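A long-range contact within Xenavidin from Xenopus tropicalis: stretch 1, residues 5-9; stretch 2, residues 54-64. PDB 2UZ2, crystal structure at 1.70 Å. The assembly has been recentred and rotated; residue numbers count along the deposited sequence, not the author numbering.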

# COMPACT_ATOMS: atom_id res chain seq x y z
N LYS B 5 -5.06 15.50 22.78
CA LYS B 5 -5.82 14.21 22.76
C LYS B 5 -7.08 14.35 21.87
O LYS B 5 -7.42 15.47 21.48
N CYS B 6 -7.74 13.26 21.47
CA CYS B 6 -8.78 13.41 20.42
C CYS B 6 -10.26 13.11 20.63
O CYS B 6 -11.11 13.83 20.09
N ASN B 7 -10.56 12.06 21.38
CA ASN B 7 -11.88 11.46 21.41
C ASN B 7 -12.26 10.93 20.06
O ASN B 7 -12.79 11.64 19.16
N LEU B 8 -11.91 9.68 19.86
CA LEU B 8 -12.32 9.03 18.64
C LEU B 8 -13.80 8.66 18.70
O LEU B 8 -14.38 8.34 17.67
N GLN B 9 -14.41 8.68 19.89
CA GLN B 9 -15.86 8.41 19.99
C GLN B 9 -16.69 9.31 19.09
O GLN B 9 -16.37 10.50 18.88
N TYR B 54 -8.05 -0.39 18.02
CA TYR B 54 -7.35 0.24 19.17
C TYR B 54 -6.86 1.60 18.79
O TYR B 54 -6.42 1.80 17.64
N GLN B 55 -6.88 2.50 19.77
CA GLN B 55 -6.15 3.76 19.67
C GLN B 55 -5.14 3.85 20.78
O GLN B 55 -5.33 3.25 21.86
N LYS B 56 -4.10 4.63 20.53
CA LYS B 56 -3.29 5.17 21.63
C LYS B 56 -4.07 6.26 22.35
O LYS B 56 -4.83 7.00 21.73
N LEU B 57 -3.88 6.35 23.67
CA LEU B 57 -4.57 7.39 24.46
C LEU B 57 -3.61 8.56 24.73
O LEU B 57 -3.44 9.00 25.84
N THR B 58 -3.03 9.07 23.65
CA THR B 58 -2.00 10.08 23.69
C THR B 58 -2.52 11.31 22.96
O THR B 58 -3.56 11.27 22.31
N GLU B 59 -1.75 12.41 23.03
CA GLU B 59 -2.00 13.50 22.14
C GLU B 59 -1.80 12.97 20.72
O GLU B 59 -0.94 12.12 20.47
N LYS B 60 -2.62 13.47 19.82
CA LYS B 60 -2.57 13.12 18.40
C LYS B 60 -2.51 11.60 18.22
O LYS B 60 -1.55 11.05 17.67
N PRO B 61 -3.56 10.91 18.68
CA PRO B 61 -3.49 9.46 18.78
C PRO B 61 -3.43 8.77 17.40
O PRO B 61 -4.19 9.10 16.50
N THR B 62 -2.58 7.75 17.29
CA THR B 62 -2.66 6.77 16.20
C THR B 62 -3.71 5.73 16.53
O THR B 62 -4.10 5.60 17.71
N PHE B 63 -4.19 5.00 15.53
CA PHE B 63 -5.25 4.00 15.80
C PHE B 63 -5.31 3.04 14.62
O PHE B 63 -4.72 3.32 13.56
N GLY B 64 -5.97 1.92 14.82
CA GLY B 64 -6.24 1.03 13.68
C GLY B 64 -7.52 0.29 13.96
O GLY B 64 -7.88 0.10 15.13

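Water carries most of the polar traffic between these two stretches: the one direct hydrogen bond across the contact, from Lys5 NZ to Leu57 O, is weak at 3.4 Å, whereas three waters bridge the same segments with mostly shorter bonds. Water 1 reinforces that weak bond, accepting from Lys5 NZ at 2.8 Å and donating to Leu57 O at 2.9 Å, so the ammonium group and the carbonyl are joined both directly and through solvent. Lys5 leaves its backbone sideways to stretch 2 and reaches this site with chi1 m, chi2 t and a chi3 of 146°, between the staggered wells. Its backbone lies close to the loop, Lys5 N approaching Glu59 CA to 3.7 Å, while the Glu59 side chain, chi1 t, heads away overall.

Water 2 sits beside Cys6 and Asn7, within hydrogen-bonding reach of Cys6 N at 2.8 Å, Asn7 N at 2.6 Å and Gln55 NE2 at 3.2 Å. The two successive backbone amides have no direct acceptor across the contact. Water 3 donates to Thr58 O at 2.5 Å and accepts a weak bond from Cys6 N at 3.5 Å, linking the loop to the same amide.

The apolar part of the contact is built around Leu8, which points toward stretch 2 with chi1 m and chi2 t and is buried. Its CD1 lies 3.9 Å from Phe63 CB and approaches the Phe63 ring obliquely; its CD2 is 4.5 Å from Pro61 CG, a looser contact. Phe63, chi1 p, and Pro61, its ring C-gamma endo, both point toward stretch 1. Cys6 points toward stretch 2 with chi1 m, and its SG packs 3.5 Å from Pro61 CD. The same cysteine is bonded covalently to a group elsewhere in the structure.

Gln55 brings a polar side chain into this setting. It points toward stretch 1 from its CA-to-CB bond, with chi1 p and chi2 t, and its OE1 comes within 3.4 Å of Leu8 CG, a contact with carbon rather than a hydrogen bond. The other end of the amide is anchored within its own stretch: NE2 donates to Lys56 O at 2.8 Å with a nearly straight N-H...O angle of 164°, in addition to its bond to water 2. Thr58 CB points away from stretch 1, and its OG1 donates to Glu59 O at 2.9 Å within the same loop. Altogether the two stretches bury 390 Å².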

# COMPACT_ATOMS: atom_id res chain seq x y z
CB LYS B 5 -6.11 13.79 24.21
CG LYS B 5 -4.79 13.63 25.01
CD LYS B 5 -4.98 13.21 26.45
CE LYS B 5 -3.84 12.29 26.91
NZ LYS B 5 -4.27 11.42 28.06
CB CYS B 6 -8.32 12.74 19.14
SG CYS B 6 -7.20 13.87 18.35
CB ASN B 7 -12.96 12.36 21.99
CG ASN B 7 -12.55 13.00 23.26
OD1 ASN B 7 -12.80 14.18 23.47
ND2 ASN B 7 -11.93 12.22 24.15
CB LEU B 8 -11.46 7.80 18.38
CG LEU B 8 -9.97 8.09 18.12
CD1 LEU B 8 -9.40 6.82 17.57
CD2 LEU B 8 -9.70 9.25 17.19
CB GLN B 9 -16.39 8.62 21.42
CG GLN B 9 -15.82 7.68 22.41
CD GLN B 9 -14.63 8.27 23.17
OE1 GLN B 9 -13.87 9.07 22.63
NE2 GLN B 9 -14.46 7.86 24.40
CB TYR B 54 -6.11 -0.52 19.55
CG TYR B 54 -6.25 -1.91 20.07
CD1 TYR B 54 -6.53 -2.17 21.41
CD2 TYR B 54 -6.01 -2.96 19.19
CE1 TYR B 54 -6.62 -3.51 21.86
CE2 TYR B 54 -6.06 -4.21 19.59
CZ TYR B 54 -6.37 -4.51 20.86
OH TYR B 54 -6.41 -5.83 21.17
CB GLN B 55 -7.09 4.96 19.73
CG GLN B 55 -7.82 5.18 21.06
CD GLN B 55 -8.41 6.56 21.21
OE1 GLN B 55 -9.63 6.71 21.24
NE2 GLN B 55 -7.56 7.60 21.34
CB LYS B 56 -2.00 5.77 21.13
CG LYS B 56 -1.22 4.85 20.27
CD LYS B 56 -0.71 3.66 21.00
CE LYS B 56 -0.29 2.64 20.02
NZ LYS B 56 0.44 1.42 20.56
CB LEU B 57 -5.18 6.76 25.72
CG LEU B 57 -6.36 5.85 25.37
CD1 LEU B 57 -6.74 4.99 26.57
CD2 LEU B 57 -7.58 6.66 24.95
CB THR B 58 -0.73 9.60 22.87
OG1 THR B 58 -1.07 9.39 21.50
CG2 THR B 58 -0.13 8.31 23.47
CB GLU B 59 -1.02 14.64 22.34
CG GLU B 59 -1.46 15.90 21.59
CD GLU B 59 -0.63 17.13 21.88
OE1 GLU B 59 0.28 17.07 22.74
OE2 GLU B 59 -0.89 18.17 21.23
CB LYS B 60 -1.41 13.84 17.71
CG LYS B 60 -1.49 15.35 17.84
CD LYS B 60 -0.21 15.98 17.30
CE LYS B 60 -0.19 17.46 17.60
NZ LYS B 60 1.16 17.84 18.11
CB PRO B 61 -4.81 9.10 19.48
CG PRO B 61 -5.77 10.19 19.07
CD PRO B 61 -4.87 11.43 19.10
CB THR B 62 -1.32 6.06 16.01
OG1 THR B 62 -0.92 5.51 17.28
CG2 THR B 62 -0.29 7.04 15.52
CB PHE B 63 -6.61 4.69 15.93
CG PHE B 63 -6.95 5.56 14.73
CD1 PHE B 63 -7.55 5.01 13.60
CD2 PHE B 63 -6.66 6.92 14.76
CE1 PHE B 63 -7.84 5.82 12.47
CE2 PHE B 63 -6.96 7.73 13.66
CZ PHE B 63 -7.52 7.19 12.52
O HOH W 1 -3.85 8.76 28.67
O HOH W 2 -8.49 10.59 21.85
O HOH W 3 -5.96 10.58 22.81